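Long-range contacts in mnemiopsin 1 (Mnemiopsis leidyi, PDB 5VP3), which probably emits light when calcium binds to its EF-hand loops, as a calcium-regulated photoprotein of a ctenophore: residues N8-L14 / E103-F108; A80-F84 / L123-L127. All coordinates share one frame. Numbering follows the deposited sequence.

Contact 1: residues N8-L14 / E103-F108; sequences NESYRYL and EANRVF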
loop_
_atom_site.group_PDB
_atom_site.type_symbol
_atom_site.label_atom_id
_atom_site.label_comp_id
_atom_site.label_asym_id
_atom_site.label_seq_id
_atom_site.Cartn_x
_atom_site.Cartn_y
_atom_site.Cartn_z
ATOM N N ASN A 8 9.579 7.377 13.123
ATOM C CA ASN A 8 9.215 6.472 12.043
ATOM C C ASN A 8 9.024 5.067 12.605
ATOM O O ASN A 8 9.970 4.481 13.152
ATOM C CB ASN A 8 10.296 6.473 10.964
ATOM C CG ASN A 8 9.988 5.500 9.805
ATOM O OD1 ASN A 8 10.315 4.297 9.869
ATOM N ND2 ASN A 8 9.394 6.028 8.742
ATOM N N GLU A 9 7.835 4.523 12.447
ATOM C CA GLU A 9 7.486 3.214 12.966
ATOM C C GLU A 9 8.319 2.090 12.411
ATOM O O GLU A 9 8.518 1.165 13.069
ATOM C CB GLU A 9 6.012 2.866 12.761
ATOM C CG GLU A 9 5.041 3.275 13.835
ATOM C CD GLU A 9 5.386 2.766 15.179
ATOM O OE1 GLU A 9 5.300 1.582 15.445
ATOM O OE2 GLU A 9 5.773 3.589 15.944
ATOM N N SER A 10 8.776 2.172 11.187
ATOM C CA SER A 10 9.564 1.070 10.640
ATOM C C SER A 10 10.976 1.055 11.230
ATOM O O SER A 10 11.507 -0.020 11.541
ATOM C CB SER A 10 9.607 1.147 9.111
ATOM O OG SER A 10 8.383 0.672 8.527
ATOM N N TYR A 11 11.615 2.226 11.371
ATOM C CA TYR A 11 12.868 2.296 12.131
ATOM C C TYR A 11 12.650 1.841 13.567
ATOM O O TYR A 11 13.403 1.009 14.089
ATOM C CB TYR A 11 13.456 3.717 12.100
ATOM C CG TYR A 11 14.288 3.960 10.869
ATOM C CD1 TYR A 11 15.449 3.226 10.629
ATOM C CD2 TYR A 11 13.907 4.899 9.931
ATOM C CE1 TYR A 11 16.204 3.433 9.471
ATOM C CE2 TYR A 11 14.650 5.111 8.793
ATOM C CZ TYR A 11 15.796 4.390 8.573
ATOM O OH TYR A 11 16.494 4.650 7.423
ATOM N N ARG A 12 11.596 2.347 14.218
ATOM C CA ARG A 12 11.296 1.870 15.566
ATOM C C ARG A 12 11.292 0.341 15.614
ATOM O O ARG A 12 11.913 -0.277 16.483
ATOM C CB ARG A 12 9.955 2.435 16.018
ATOM C CG ARG A 12 9.573 2.113 17.460
ATOM C CD ARG A 12 8.080 2.408 17.644
ATOM N NE ARG A 12 7.590 1.991 18.950
ATOM C CZ ARG A 12 6.302 1.947 19.299
ATOM N NH1 ARG A 12 5.337 2.292 18.437
ATOM N NH2 ARG A 12 5.970 1.533 20.518
ATOM N N TYR A 13 10.622 -0.292 14.659
ATOM C CA TYR A 13 10.475 -1.738 14.735
ATOM C C TYR A 13 11.809 -2.440 14.516
ATOM O O TYR A 13 12.148 -3.386 15.231
ATOM C CB TYR A 13 9.445 -2.202 13.712
ATOM C CG TYR A 13 9.501 -3.662 13.507
ATOM C CD1 TYR A 13 9.094 -4.529 14.507
ATOM C CD2 TYR A 13 9.985 -4.190 12.335
ATOM C CE1 TYR A 13 9.155 -5.885 14.331
ATOM C CE2 TYR A 13 10.053 -5.551 12.142
ATOM C CZ TYR A 13 9.634 -6.392 13.147
ATOM O OH TYR A 13 9.685 -7.751 12.963
ATOM N N LEU A 14 12.568 -2.014 13.514
ATOM C CA LEU A 14 13.821 -2.679 13.221
ATOM C C LEU A 14 14.746 -2.594 14.419
ATOM O O LEU A 14 15.324 -3.602 14.845
ATOM C CB LEU A 14 14.469 -2.055 11.995
ATOM C CG LEU A 14 13.672 -2.286 10.705
ATOM C CD1 LEU A 14 14.278 -1.456 9.621
ATOM C CD2 LEU A 14 13.654 -3.798 10.318
ATOM N N GLU A 103 13.054 7.153 1.342
ATOM C CA GLU A 103 13.656 6.466 2.470
ATOM C C GLU A 103 12.596 5.766 3.307
ATOM O O GLU A 103 12.796 4.624 3.747
ATOM C CB GLU A 103 14.419 7.467 3.338
ATOM C CG GLU A 103 15.105 6.780 4.502
ATOM C CD GLU A 103 15.953 7.710 5.361
ATOM O OE1 GLU A 103 16.015 8.933 5.086
ATOM O OE2 GLU A 103 16.529 7.190 6.334
ATOM N N ALA A 104 11.467 6.442 3.544
ATOM C CA ALA A 104 10.378 5.824 4.305
ATOM C C ALA A 104 9.926 4.533 3.632
ATOM O O ALA A 104 9.706 3.518 4.303
ATOM C CB ALA A 104 9.208 6.802 4.434
ATOM N N ASN A 105 9.859 4.531 2.290
ATOM C CA ASN A 105 9.461 3.327 1.571
ATOM C C ASN A 105 10.480 2.223 1.701
ATOM O O ASN A 105 10.109 1.058 1.833
ATOM C CB ASN A 105 9.222 3.643 0.113
ATOM C CG ASN A 105 7.805 4.048 -0.131
ATOM O OD1 ASN A 105 6.930 3.207 -0.336
ATOM N ND2 ASN A 105 7.555 5.339 -0.099
ATOM N N ARG A 106 11.763 2.553 1.677
ATOM C CA ARG A 106 12.767 1.505 1.712
ATOM C C ARG A 106 12.934 0.938 3.122
ATOM O O ARG A 106 13.221 -0.241 3.261
ATOM C CB ARG A 106 14.096 2.037 1.160
ATOM C CG ARG A 106 14.067 2.253 -0.359
ATOM C CD ARG A 106 14.127 0.941 -1.124
ATOM N NE ARG A 106 12.812 0.413 -1.478
ATOM C CZ ARG A 106 12.561 -0.876 -1.745
ATOM N NH1 ARG A 106 11.336 -1.249 -2.070
ATOM N NH2 ARG A 106 13.518 -1.800 -1.674
ATOM N N VAL A 107 12.742 1.727 4.177
ATOM C CA VAL A 107 12.857 1.117 5.494
ATOM C C VAL A 107 11.634 0.272 5.781
ATOM O O VAL A 107 11.715 -0.723 6.512
ATOM C CB VAL A 107 13.080 2.171 6.588
ATOM C CG1 VAL A 107 11.901 3.151 6.666
ATOM C CG2 VAL A 107 13.351 1.490 7.968
ATOM N N PHE A 108 10.475 0.659 5.244
ATOM C CA PHE A 108 9.300 -0.193 5.371
ATOM C C PHE A 108 9.539 -1.554 4.714
ATOM O O PHE A 108 9.162 -2.598 5.270
ATOM C CB PHE A 108 8.081 0.500 4.758
ATOM C CG PHE A 108 6.866 -0.377 4.709
ATOM C CD1 PHE A 108 6.085 -0.548 5.835
ATOM C CD2 PHE A 108 6.533 -1.069 3.561
ATOM C CE1 PHE A 108 4.994 -1.371 5.821
ATOM C CE2 PHE A 108 5.408 -1.891 3.532
ATOM C CZ PHE A 108 4.646 -2.027 4.662
HETATM O O HOH W 1 8.692 4.047 6.969
#

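Contact 2: residues A80-F84 / L123-L127; sequences AVHTF and LIALL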
loop_
_atom_site.group_PDB
_atom_site.type_symbol
_atom_site.label_atom_id
_atom_site.label_comp_id
_atom_site.label_asym_id
_atom_site.label_seq_id
_atom_site.Cartn_x
_atom_site.Cartn_y
_atom_site.Cartn_z
ATOM N N ALA A 80 -6.746 -0.840 8.204
ATOM C CA ALA A 80 -5.581 -1.372 7.495
ATOM C C ALA A 80 -4.807 -0.274 6.785
ATOM O O ALA A 80 -3.573 -0.262 6.805
ATOM C CB ALA A 80 -6.026 -2.418 6.489
ATOM N N VAL A 81 -5.525 0.657 6.142
ATOM C CA VAL A 81 -4.868 1.754 5.462
ATOM C C VAL A 81 -4.133 2.615 6.466
ATOM O O VAL A 81 -3.002 3.031 6.225
ATOM C CB VAL A 81 -5.883 2.584 4.645
ATOM C CG1 VAL A 81 -5.222 3.775 4.047
ATOM C CG2 VAL A 81 -6.449 1.763 3.529
ATOM N N HIS A 82 -4.738 2.873 7.615
ATOM C CA HIS A 82 -4.059 3.682 8.622
ATOM C C HIS A 82 -2.777 3.004 9.078
ATOM O O HIS A 82 -1.734 3.648 9.233
ATOM C CB HIS A 82 -4.947 3.887 9.838
ATOM C CG HIS A 82 -5.827 5.063 9.754
ATOM N ND1 HIS A 82 -6.974 5.079 8.994
ATOM C CD2 HIS A 82 -5.754 6.265 10.366
ATOM C CE1 HIS A 82 -7.577 6.246 9.148
ATOM N NE2 HIS A 82 -6.856 6.979 9.976
ATOM N N THR A 83 -2.854 1.712 9.365
ATOM C CA THR A 83 -1.681 1.006 9.858
ATOM C C THR A 83 -0.604 0.986 8.795
ATOM O O THR A 83 0.577 1.236 9.077
ATOM C CB THR A 83 -2.057 -0.422 10.247
ATOM O OG1 THR A 83 -3.038 -0.410 11.285
ATOM C CG2 THR A 83 -0.831 -1.194 10.713
ATOM N N PHE A 84 -0.999 0.674 7.561
ATOM C CA PHE A 84 -0.054 0.601 6.459
ATOM C C PHE A 84 0.685 1.918 6.295
ATOM O O PHE A 84 1.921 1.942 6.245
ATOM C CB PHE A 84 -0.784 0.226 5.167
ATOM C CG PHE A 84 0.141 -0.093 4.013
ATOM C CD1 PHE A 84 0.832 -1.281 3.974
ATOM C CD2 PHE A 84 0.273 0.788 2.960
ATOM C CE1 PHE A 84 1.644 -1.584 2.908
ATOM C CE2 PHE A 84 1.083 0.506 1.879
ATOM C CZ PHE A 84 1.780 -0.675 1.843
ATOM N N LEU A 123 2.252 -6.521 6.647
ATOM C CA LEU A 123 1.267 -5.447 6.655
ATOM C C LEU A 123 0.722 -5.222 5.266
ATOM O O LEU A 123 -0.395 -4.710 5.127
ATOM C CB LEU A 123 1.848 -4.151 7.218
ATOM C CG LEU A 123 2.353 -4.269 8.656
ATOM C CD1 LEU A 123 2.935 -2.954 9.152
ATOM C CD2 LEU A 123 1.224 -4.694 9.565
ATOM N N ILE A 124 1.458 -5.650 4.244
ATOM C CA ILE A 124 0.917 -5.601 2.889
ATOM C C ILE A 124 -0.235 -6.573 2.758
ATOM O O ILE A 124 -1.226 -6.278 2.098
ATOM C CB ILE A 124 1.984 -5.918 1.837
ATOM C CG1 ILE A 124 3.078 -4.860 1.842
ATOM C CG2 ILE A 124 1.313 -5.995 0.444
ATOM C CD1 ILE A 124 4.239 -5.174 0.880
ATOM N N ALA A 125 -0.101 -7.764 3.354
ATOM C CA ALA A 125 -1.183 -8.747 3.302
ATOM C C ALA A 125 -2.387 -8.264 4.076
ATOM O O ALA A 125 -3.526 -8.481 3.659
ATOM C CB ALA A 125 -0.709 -10.092 3.855
ATOM N N LEU A 126 -2.158 -7.624 5.218
ATOM C CA LEU A 126 -3.254 -7.001 5.956
ATOM C C LEU A 126 -4.017 -6.001 5.075
ATOM O O LEU A 126 -5.254 -5.971 5.064
ATOM C CB LEU A 126 -2.697 -6.304 7.219
ATOM C CG LEU A 126 -3.598 -5.294 7.951
ATOM C CD1 LEU A 126 -4.712 -6.005 8.704
ATOM C CD2 LEU A 126 -2.845 -4.472 8.922
ATOM N N LEU A 127 -3.294 -5.135 4.367
ATOM C CA LEU A 127 -3.958 -4.152 3.507
ATOM C C LEU A 127 -4.721 -4.841 2.380
ATOM O O LEU A 127 -5.859 -4.483 2.065
ATOM C CB LEU A 127 -2.907 -3.205 2.946
ATOM C CG LEU A 127 -3.311 -2.064 2.026
ATOM C CD1 LEU A 127 -4.041 -1.060 2.811
ATOM C CD2 LEU A 127 -2.110 -1.410 1.393
#

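Contact 1: residues N8-L14 / E103-F108
Val107 sits at the middle of this contact, with 104 Å² of its surface buried by residues 8-14. The CG2 methyl of Val107 lies over the face of the Tyr11 ring, 3.6 Å from the ring centroid and only 5° off the normal, a well-centred CH-pi contact, and the same CG2 is 3.5 Å from Leu14 CD1. The CB of Ser10 is 3.9 Å from Val107 CG1. Tyr11 adds polar chemistry at the edge of its ring: its hydroxyl OH donates a 2.8 Å hydrogen bond to Glu103 OE2, one helical turn before Val107. Ser10 brings the backbones closest, its CA 5.4 Å from Phe108 CA. Ser10 OG packs 3.4 Å from Phe108 CA, but the hydrogen-bond partner of that hydroxyl is the carbonyl of His87, at the end of helix 71-87. Asn8 is the N-cap of helix 9-16: its OD1 accepts from Tyr11 N at 2.9 Å and, weakly, from Ser10 N, while ND2 reaches Ala104 O through a water. The contact thus packs the short N-terminal helix on helix 101-117 of this EF-hand protein, the segments 34° from parallel with axes 9.1 Å apart, and Trp21 touches both Tyr11 and Val107. Apolar packing on Val107 is joined at its margin by the Tyr11-Glu103 hydrogen bond and the water bridge, so the join is not purely apolar.

Contact 2: residues A80-F84 / L123-L127
Phe84 lays one face of its ring against Leu127, whose CD2 stands 3.6 Å from the ring centroid and 10° off the normal, a CH-pi contact. At the ring edge Ile124 CG1 comes within 3.7 Å of Phe84 CE1. Leu123 O is 3.8 Å from Phe84 CD1, so the phenyl group spans the first turn of helix 123-135. One turn back from Phe84, Ala80 lets the backbones close in: its CA is 5.1 Å from Leu127 CA, and its CB lies 4.0 Å from Leu126 CG. This is antiparallel helix packing, with the segments at 156° and their axes 9.2 Å apart. It sets helix 71-87 against helix 123-135, the helix that leads into the cadmium-occupied EF-hand loop containing Asp136, Asp140, Thr142 and Glu147. Across the interface there are no hydrogen bonds; apolar packing does the work. Val81 CG2 reaches Leu127 CD1 at 3.8 Å, and the Val81 side chain also touches Ile56, Met57 and Pro60 of helix 53-66; Leu127 in turn packs on Phe186 and Trp190 of helix 179-190. Toward the more open side, the CG2 methyl of Thr83 lies 4.2 Å from both Leu123 CD2 and Leu126 CD2, while its OG1 is hydrogen-bonded to the carbonyl of Ala79.

The centres of contacts 1 and 2 lie about 14 Å apart, and the two interfaces meet directly: Phe108 CZ of contact 1 is 3.5 Å from Phe84 CE1 of contact 2, with the ring planes at about 75°. Phe108 also packs on Ile124 and Leu123. Along the chain the segments alternate, 8-14, 80-84, 103-108, 123-127, so the two connections cross. Helix 101-117, used by contact 1, is followed directly by helix 123-135, used by contact 2. Through Phe108, the packing of helix 101-117 on the N-terminal helix runs on into contact 2, where helix 71-87 meets the helix that leads into a cadmium-occupied EF-hand loop.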